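Local coordinates for major Capsid Protein VP1 (Chimpanzee polyomavirus Bob, PDB 6Y9I), which forms the pentameric capsomers of the polyomavirus outer shell and, as in related viruses, probably presents the surface that engages glycan receptors, at residues I22-E27 / L253-A258; T96-I101 / L277-K282. All coordinates share one frame; numbering follows the deposited sequence.

In the fold
Both contacts lie in the antiparallel jelly-roll core of VP1, with their centres about 9 Å apart. Along the chain their segments alternate: 22-27, 96-101, 253-258, then 277-282. Contact 1 joins facing layers of the sandwich through side chains, whereas contact 2 is a side-by-side antiparallel pairing of strands within one layer. Strand 272-291 links them, pairing with strand 8-26 as well as with strand 87-98. Phe281 N lies 2.8 Å from Leu24 O, in a backbone hydrogen bond, and the carboxylate of Glu23 is hydrogen-bonded to the Tyr280 hydroxyl. Both contacts also reach the second subunit, so residues on these core strands also take part in the subunit interface.

Contact 1 of 2, residues I22-E27 / L253-A258; sequences IELYLE and LFVSAA. With MG (magnesium ion), chain F.
The apolar core of the beta-sandwich is closed here by Ile22, Leu24 and Leu26, which face Leu253, Val255 and Ala257 between the two layers. The axes of the two short segments approach to 8.3 Å, their directions differ by 35°, and no hydrogen bond spans them. Leu24 and Val255 meet tip to tip, CD1 on CG2 at 3.4 Å, a tight carbon contact. Leu24 CG sits between the backbone N and the carbonyl carbon (chi1 72°), which sends the isobutyl group toward the opposing strand. Ile22 crosses Leu253 obliquely, its CG1 3.4 Å from Leu253 CD2. Leu26 uses one methyl, CD1, for both of its side-chain contacts, 3.9 Å from both Val255 CG2 and Ala257 CB.

Where the strand ends, Glu27 turns to a metal. Its OE1 binds a magnesium ion at 2.5 Å, together with three waters and Leu183 O of the second subunit. One of these waters also donates to Glu27 OE2, tying both carboxylate oxygens to the site that bridges the subunits.

Around the core, Leu26 and Val255 both touch Phe281 of strand 272-291, Leu24 packs on Ala70 and Val72 of strand 68-73, and Leu253 meets Val137 of strand 131-138.

Contact 2 of 2, residues T96-I101 / L277-K282; sequences TEIVGI and LPRYFK
Thr96, Arg279 and Tyr280 are joined by a short chain of hydrogen bonds beside the antiparallel pairing of strands 87-98 and 272-291. Arg279 NH1 donates to Thr96 OG1 at 2.9 Å, nearly straight at 163° and only 3° out of the guanidinium plane. The hydroxyl in turn donates to Tyr280 O, with Thr96 OG1 2.8 Å from that oxygen. Thr96 OG1 is anti to the backbone N (chi1 -172°), which sets it between these two partners and over the centre of the Phe281 ring. Tyr280 O is gripped twice, by Thr96 OG1 and by Glu97 N, from opposite faces of its carbonyl plane.

Glu97 and Tyr280 form a hydrogen-bonded pair, with Tyr280 N 2.8 Å from Glu97 O, and non-hydrogen-bonded pairs flank it at Thr96-Phe281 and Ile98-Arg279. Beyond the strand, Val99 N still donates to Pro278 O at 2.9 Å.

In the packing, Ile98 CG1 lies over one face of the Arg279 guanidinium, 3.4 Å from NH2; the bend at chi3 brings the guanidinium edge to Thr96 and one face to Ile98. In an apolar contact, Ile98 CG2 rests on Leu277 CB at 3.7 Å, the two side chains crossing at about a right angle. Leu277 CB and Pro278 CD, the latter at 3.5 Å, pack against Val99 O, a buried oxygen with no polar partner in the model.

The Arg279 side of the sheet faces the interior: a salt bridge joins Arg279 NH2 to Asp259 of strand 252-265, and Phe135 of strand 131-138 touches Thr96, Arg279 and Phe281. On the Glu97 side, Tyr280 stacks edge-to-face with Tyr25 of strand 8-26, and Glu97 bonds to Thr231 N at the end of strand 227-231 and to Tyr214 of the second subunit.

Contact 1 of 2, residues I22-E27 / L253-A258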
ATOM      1  N   ILE A  22      -9.857 -28.296  15.677  1.00 28.19           N
ATOM      2  CA  ILE A  22      -8.585 -28.582  16.384  1.00 29.73           C
ATOM      3  C   ILE A  22      -7.833 -27.253  16.490  1.00 27.30           C
ATOM      4  O   ILE A  22      -8.024 -26.399  15.646  1.00 26.16           O
ATOM      5  CB  ILE A  22      -7.782 -29.717  15.721  1.00 34.71           C
ATOM      6  CG1 ILE A  22      -7.174 -29.281  14.395  1.00 38.19           C
ATOM      7  CG2 ILE A  22      -8.620 -30.981  15.575  1.00 36.70           C
ATOM      8  CD1 ILE A  22      -5.800 -28.641  14.553  1.00 43.00           C
ATOM      9  N   GLU A  23      -7.088 -27.077  17.562  1.00 26.57           N
ATOM     10  CA  GLU A  23      -6.326 -25.829  17.795  1.00 28.25           C
ATOM     11  C   GLU A  23      -4.908 -26.222  18.219  1.00 28.96           C
ATOM     12  O   GLU A  23      -4.739 -27.272  18.844  1.00 26.36           O
ATOM     13  CB  GLU A  23      -7.136 -24.889  18.688  1.00 32.71           C
ATOM     14  CG  GLU A  23      -7.120 -25.185  20.171  1.00 39.93           C
ATOM     15  CD  GLU A  23      -7.856 -24.140  21.008  1.00 46.26           C
ATOM     16  OE1 GLU A  23      -7.823 -24.273  22.256  1.00 53.66           O
ATOM     17  OE2 GLU A  23      -8.442 -23.174  20.417  1.00 43.92           O
ATOM     18  N   LEU A  24      -3.916 -25.463  17.763  1.00 25.84           N
ATOM     19  CA  LEU A  24      -2.517 -25.659  18.182  1.00 28.18           C
ATOM     20  C   LEU A  24      -1.698 -24.410  17.873  1.00 27.57           C
ATOM     21  O   LEU A  24      -2.172 -23.515  17.131  1.00 23.53           O
ATOM     22  CB  LEU A  24      -1.914 -26.891  17.520  1.00 32.41           C
ATOM     23  CG  LEU A  24      -1.615 -26.796  16.027  1.00 35.79           C
ATOM     24  CD1 LEU A  24      -0.478 -27.736  15.689  1.00 39.34           C
ATOM     25  CD2 LEU A  24      -2.847 -27.114  15.203  1.00 35.37           C
ATOM     26  N   TYR A  25      -0.542 -24.350  18.512  1.00 25.19           N
ATOM     27  CA  TYR A  25       0.495 -23.320  18.304  1.00 25.47           C
ATOM     28  C   TYR A  25       1.666 -23.998  17.635  1.00 26.65           C
ATOM     29  O   TYR A  25       1.949 -25.171  18.004  1.00 24.14           O
ATOM     30  CB  TYR A  25       0.959 -22.719  19.623  1.00 28.14           C
ATOM     31  CG  TYR A  25       0.184 -21.508  20.039  1.00 29.92           C
ATOM     32  CD1 TYR A  25       0.288 -20.331  19.319  1.00 33.20           C
ATOM     33  CD2 TYR A  25      -0.636 -21.528  21.153  1.00 34.16           C
ATOM     34  CE1 TYR A  25      -0.398 -19.196  19.702  1.00 31.42           C
ATOM     35  CE2 TYR A  25      -1.342 -20.403  21.543  1.00 33.85           C
ATOM     36  CZ  TYR A  25      -1.210 -19.230  20.819  1.00 35.05           C
ATOM     37  OH  TYR A  25      -1.878 -18.099  21.188  1.00 34.35           O
ATOM     38  N   LEU A  26       2.283 -23.318  16.671  1.00 25.12           N
ATOM     39  CA  LEU A  26       3.662 -23.644  16.230  1.00 23.89           C
ATOM     40  C   LEU A  26       4.577 -22.540  16.746  1.00 26.41           C
ATOM     41  O   LEU A  26       4.360 -21.343  16.420  1.00 23.38           O
ATOM     42  CB  LEU A  26       3.734 -23.793  14.712  1.00 25.00           C
ATOM     43  CG  LEU A  26       2.936 -24.964  14.137  1.00 25.32           C
ATOM     44  CD1 LEU A  26       2.982 -24.959  12.616  1.00 24.75           C
ATOM     45  CD2 LEU A  26       3.450 -26.293  14.676  1.00 26.39           C
ATOM     46  N   GLU A  27       5.546 -22.945  17.553  1.00 26.18           N
ATOM     47  CA  GLU A  27       6.573 -22.031  18.089  1.00 28.08           C
ATOM     48  C   GLU A  27       7.565 -21.765  16.961  1.00 26.48           C
ATOM     49  O   GLU A  27       7.775 -22.628  16.104  1.00 26.24           O
ATOM     50  CB  GLU A  27       7.177 -22.630  19.350  1.00 28.54           C
ATOM     51  CG  GLU A  27       6.214 -22.563  20.525  1.00 32.23           C
ATOM     52  CD  GLU A  27       6.828 -22.604  21.908  1.00 35.14           C
ATOM     53  OE1 GLU A  27       6.492 -23.540  22.646  1.00 39.90           O
ATOM     54  OE2 GLU A  27       7.578 -21.668  22.276  1.00 33.93           O
ATOM     55  N   LEU A 253      -3.977 -34.230  10.473  1.00 24.67           N
ATOM     56  CA  LEU A 253      -3.983 -32.848   9.949  1.00 23.52           C
ATOM     57  C   LEU A 253      -2.556 -32.294  10.062  1.00 24.78           C
ATOM     58  O   LEU A 253      -1.989 -32.341  11.147  1.00 26.44           O
ATOM     59  CB  LEU A 253      -4.953 -32.003  10.773  1.00 24.61           C
ATOM     60  CG  LEU A 253      -5.103 -30.560  10.288  1.00 24.85           C
ATOM     61  CD1 LEU A 253      -5.734 -30.509   8.908  1.00 25.36           C
ATOM     62  CD2 LEU A 253      -5.921 -29.788  11.295  1.00 29.29           C
ATOM     63  N   PHE A 254      -2.036 -31.727   8.991  1.00 22.87           N
ATOM     64  CA  PHE A 254      -0.654 -31.201   8.944  1.00 23.21           C
ATOM     65  C   PHE A 254      -0.740 -29.686   8.840  1.00 20.77           C
ATOM     66  O   PHE A 254      -1.361 -29.188   7.875  1.00 19.80           O
ATOM     67  CB  PHE A 254       0.081 -31.856   7.779  1.00 26.28           C
ATOM     68  CG  PHE A 254       0.132 -33.360   7.876  1.00 28.00           C
ATOM     69  CD1 PHE A 254      -0.999 -34.122   7.643  1.00 29.80           C
ATOM     70  CD2 PHE A 254       1.304 -34.009   8.238  1.00 32.36           C
ATOM     71  CE1 PHE A 254      -0.960 -35.505   7.760  1.00 31.57           C
ATOM     72  CE2 PHE A 254       1.342 -35.390   8.354  1.00 30.16           C
ATOM     73  CZ  PHE A 254       0.213 -36.132   8.104  1.00 32.35           C
ATOM     74  N   VAL A 255      -0.150 -28.986   9.803  1.00 22.29           N
ATOM     75  CA  VAL A 255      -0.050 -27.498   9.790  1.00 21.16           C
ATOM     76  C   VAL A 255       1.429 -27.140   9.692  1.00 20.83           C
ATOM     77  O   VAL A 255       2.296 -27.900  10.204  1.00 22.43           O
ATOM     78  CB  VAL A 255      -0.761 -26.825  10.983  1.00 23.97           C
ATOM     79  CG1 VAL A 255      -2.248 -27.160  10.993  1.00 27.76           C
ATOM     80  CG2 VAL A 255      -0.162 -27.222  12.320  1.00 27.36           C
ATOM     81  N   SER A 256       1.704 -26.084   8.944  1.00 21.70           N
ATOM     82  CA  SER A 256       3.077 -25.621   8.631  1.00 20.37           C
ATOM     83  C   SER A 256       3.070 -24.113   8.757  1.00 19.23           C
ATOM     84  O   SER A 256       1.995 -23.493   8.505  1.00 19.72           O
ATOM     85  CB  SER A 256       3.533 -26.066   7.259  1.00 20.93           C
ATOM     86  OG  SER A 256       3.235 -27.421   7.036  1.00 27.76           O
ATOM     87  N   ALA A 257       4.187 -23.549   9.200  1.00 21.90           N
ATOM     88  CA  ALA A 257       4.321 -22.087   9.356  1.00 22.95           C
ATOM     89  C   ALA A 257       5.781 -21.657   9.239  1.00 22.33           C
ATOM     90  O   ALA A 257       6.715 -22.441   9.494  1.00 20.56           O
ATOM     91  CB  ALA A 257       3.718 -21.636  10.662  1.00 23.21           C
ATOM     92  N   ALA A 258       5.947 -20.399   8.866  1.00 22.35           N
ATOM     93  CA  ALA A 258       7.200 -19.622   8.975  1.00 24.18           C
ATOM     94  C   ALA A 258       6.810 -18.170   9.225  1.00 22.73           C
ATOM     95  O   ALA A 258       6.015 -17.679   8.455  1.00 23.82           O
ATOM     96  CB  ALA A 258       8.012 -19.768   7.727  1.00 24.73           C
TER
HETATM   97 MG    MG F 401       6.237 -23.285  25.095  1.00 39.92          MG
HETATM   98  O   HOH W   1       8.200 -21.741  24.903  1.00 24.10           O
HETATM   99  O   HOH W   2       6.448 -23.110  27.336  1.00 40.64           O
HETATM  100  O   HOH W   3       4.805 -24.823  24.829  1.00 47.17           O

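Contact 2 of 2, residues T96-I101 / L277-K282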
ATOM      1  N   THR A  96      -6.092 -18.276  11.783  1.00 21.28           N
ATOM      2  CA  THR A  96      -4.658 -18.311  12.119  1.00 22.21           C
ATOM      3  C   THR A  96      -4.256 -16.916  12.584  1.00 22.39           C
ATOM      4  O   THR A  96      -4.814 -15.914  12.095  1.00 20.66           O
ATOM      5  CB  THR A  96      -3.837 -18.914  10.971  1.00 22.51           C
ATOM      6  OG1 THR A  96      -2.516 -19.070  11.471  1.00 23.29           O
ATOM      7  CG2 THR A  96      -3.818 -18.055   9.727  1.00 23.51           C
ATOM      8  N   GLU A  97      -3.323 -16.859  13.510  1.00 19.93           N
ATOM      9  CA  GLU A  97      -2.915 -15.589  14.114  1.00 22.45           C
ATOM     10  C   GLU A  97      -1.440 -15.661  14.472  1.00 21.18           C
ATOM     11  O   GLU A  97      -1.018 -16.680  15.049  1.00 19.70           O
ATOM     12  CB  GLU A  97      -3.735 -15.357  15.372  1.00 25.60           C
ATOM     13  CG  GLU A  97      -3.352 -14.099  16.075  1.00 29.60           C
ATOM     14  CD  GLU A  97      -4.344 -12.997  15.820  1.00 36.66           C
ATOM     15  OE1 GLU A  97      -4.685 -12.788  14.625  1.00 41.31           O
ATOM     16  OE2 GLU A  97      -4.790 -12.388  16.825  1.00 40.28           O
ATOM     17  N   ILE A  98      -0.687 -14.612  14.144  1.00 21.55           N
ATOM     18  CA  ILE A  98       0.670 -14.399  14.712  1.00 21.67           C
ATOM     19  C   ILE A  98       0.508 -13.813  16.110  1.00 21.14           C
ATOM     20  O   ILE A  98      -0.055 -12.695  16.256  1.00 21.36           O
ATOM     21  CB  ILE A  98       1.490 -13.479  13.803  1.00 22.58           C
ATOM     22  CG1 ILE A  98       1.582 -14.038  12.391  1.00 23.90           C
ATOM     23  CG2 ILE A  98       2.861 -13.180  14.387  1.00 22.90           C
ATOM     24  CD1 ILE A  98       1.907 -12.987  11.363  1.00 25.84           C
ATOM     25  N   VAL A  99       1.036 -14.486  17.114  1.00 20.79           N
ATOM     26  CA  VAL A  99       0.832 -14.060  18.529  1.00 22.31           C
ATOM     27  C   VAL A  99       2.067 -13.338  19.051  1.00 21.07           C
ATOM     28  O   VAL A  99       3.192 -13.807  18.779  1.00 24.34           O
ATOM     29  CB  VAL A  99       0.458 -15.247  19.441  1.00 26.05           C
ATOM     30  CG1 VAL A  99       0.325 -14.799  20.878  1.00 27.36           C
ATOM     31  CG2 VAL A  99      -0.854 -15.856  18.988  1.00 28.21           C
ATOM     32  N   GLY A 100       1.849 -12.232  19.758  1.00 22.00           N
ATOM     33  CA  GLY A 100       2.904 -11.439  20.408  1.00 21.13           C
ATOM     34  C   GLY A 100       3.401 -10.287  19.549  1.00 20.54           C
ATOM     35  O   GLY A 100       4.526  -9.827  19.779  1.00 22.27           O
ATOM     36  N   ILE A 101       2.568  -9.764  18.643  1.00 21.66           N
ATOM     37  CA  ILE A 101       2.951  -8.686  17.690  1.00 21.19           C
ATOM     38  C   ILE A 101       3.311  -7.425  18.481  1.00 21.47           C
ATOM     39  O   ILE A 101       4.268  -6.734  18.099  1.00 21.91           O
ATOM     40  CB  ILE A 101       1.836  -8.471  16.651  1.00 20.82           C
ATOM     41  CG1 ILE A 101       1.813  -9.659  15.683  1.00 20.86           C
ATOM     42  CG2 ILE A 101       1.976  -7.117  15.949  1.00 20.99           C
ATOM     43  CD1 ILE A 101       0.616  -9.701  14.721  1.00 20.64           C
ATOM     44  N   LEU A 277       7.873 -15.139  15.544  1.00 19.87           N
ATOM     45  CA  LEU A 277       6.789 -15.211  16.548  1.00 20.73           C
ATOM     46  C   LEU A 277       6.017 -16.508  16.358  1.00 21.96           C
ATOM     47  O   LEU A 277       5.974 -17.083  15.273  1.00 21.40           O
ATOM     48  CB  LEU A 277       5.880 -13.985  16.430  1.00 22.22           C
ATOM     49  CG  LEU A 277       6.529 -12.668  16.840  1.00 22.39           C
ATOM     50  CD1 LEU A 277       5.630 -11.469  16.560  1.00 23.80           C
ATOM     51  CD2 LEU A 277       6.927 -12.709  18.299  1.00 23.10           C
ATOM     52  N   PRO A 278       5.396 -17.007  17.445  1.00 23.21           N
ATOM     53  CA  PRO A 278       4.527 -18.177  17.363  1.00 22.59           C
ATOM     54  C   PRO A 278       3.251 -17.882  16.565  1.00 22.38           C
ATOM     55  O   PRO A 278       2.764 -16.728  16.565  1.00 20.86           O
ATOM     56  CB  PRO A 278       4.179 -18.492  18.823  1.00 22.13           C
ATOM     57  CG  PRO A 278       4.496 -17.242  19.615  1.00 25.28           C
ATOM     58  CD  PRO A 278       5.476 -16.436  18.797  1.00 23.36           C
ATOM     59  N   ARG A 279       2.734 -18.923  15.924  1.00 22.65           N
ATOM     60  CA  ARG A 279       1.509 -18.890  15.104  1.00 20.98           C
ATOM     61  C   ARG A 279       0.470 -19.849  15.716  1.00 21.55           C
ATOM     62  O   ARG A 279       0.749 -21.046  15.984  1.00 21.09           O
ATOM     63  CB  ARG A 279       1.784 -19.225  13.634  1.00 21.56           C
ATOM     64  CG  ARG A 279       0.517 -19.215  12.787  1.00 20.75           C
ATOM     65  CD  ARG A 279       0.769 -19.378  11.303  1.00 20.61           C
ATOM     66  NE  ARG A 279       1.349 -18.178  10.686  1.00 19.80           N
ATOM     67  CZ  ARG A 279       0.660 -17.123  10.295  1.00 20.86           C
ATOM     68  NH1 ARG A 279      -0.657 -17.087  10.441  1.00 20.77           N
ATOM     69  NH2 ARG A 279       1.286 -16.114   9.716  1.00 21.90           N
ATOM     70  N   TYR A 280      -0.720 -19.328  15.945  1.00 22.11           N
ATOM     71  CA  TYR A 280      -1.893 -20.119  16.359  1.00 21.11           C
ATOM     72  C   TYR A 280      -2.673 -20.581  15.128  1.00 22.38           C
ATOM     73  O   TYR A 280      -2.851 -19.793  14.171  1.00 18.85           O
ATOM     74  CB  TYR A 280      -2.779 -19.254  17.240  1.00 21.48           C
ATOM     75  CG  TYR A 280      -4.091 -19.890  17.575  1.00 22.06           C
ATOM     76  CD1 TYR A 280      -4.206 -20.787  18.629  1.00 21.44           C
ATOM     77  CD2 TYR A 280      -5.217 -19.544  16.863  1.00 22.86           C
ATOM     78  CE1 TYR A 280      -5.427 -21.367  18.920  1.00 22.74           C
ATOM     79  CE2 TYR A 280      -6.447 -20.094  17.161  1.00 25.86           C
ATOM     80  CZ  TYR A 280      -6.546 -20.981  18.212  1.00 23.62           C
ATOM     81  OH  TYR A 280      -7.771 -21.489  18.456  1.00 28.35           O
ATOM     82  N   PHE A 281      -3.290 -21.754  15.236  1.00 20.96           N
ATOM     83  CA  PHE A 281      -4.205 -22.316  14.217  1.00 21.41           C
ATOM     84  C   PHE A 281      -5.457 -22.857  14.907  1.00 22.75           C
ATOM     85  O   PHE A 281      -5.340 -23.591  15.918  1.00 24.27           O
ATOM     86  CB  PHE A 281      -3.577 -23.516  13.509  1.00 21.71           C
ATOM     87  CG  PHE A 281      -2.381 -23.232  12.644  1.00 22.13           C
ATOM     88  CD1 PHE A 281      -1.129 -23.048  13.212  1.00 21.28           C
ATOM     89  CD2 PHE A 281      -2.494 -23.226  11.258  1.00 22.53           C
ATOM     90  CE1 PHE A 281      -0.025 -22.826  12.411  1.00 19.84           C
ATOM     91  CE2 PHE A 281      -1.376 -23.019  10.458  1.00 21.46           C
ATOM     92  CZ  PHE A 281      -0.156 -22.814  11.043  1.00 20.02           C
ATOM     93  N   LYS A 282      -6.617 -22.518  14.373  1.00 23.95           N
ATOM     94  CA  LYS A 282      -7.878 -23.228  14.675  1.00 24.17           C
ATOM     95  C   LYS A 282      -8.444 -23.679  13.341  1.00 25.62           C
ATOM     96  O   LYS A 282      -8.741 -22.809  12.496  1.00 26.00           O
ATOM     97  CB  LYS A 282      -8.857 -22.331  15.426  1.00 25.47           C
ATOM     98  CG  LYS A 282     -10.172 -22.991  15.815  1.00 30.84           C
ATOM     99  CD  LYS A 282     -11.264 -22.001  16.208  1.00 36.68           C
ATOM    100  CE  LYS A 282     -10.777 -20.784  16.973  1.00 42.47           C
ATOM    101  NZ  LYS A 282     -11.893 -20.049  17.615  1.00 45.73           N
TER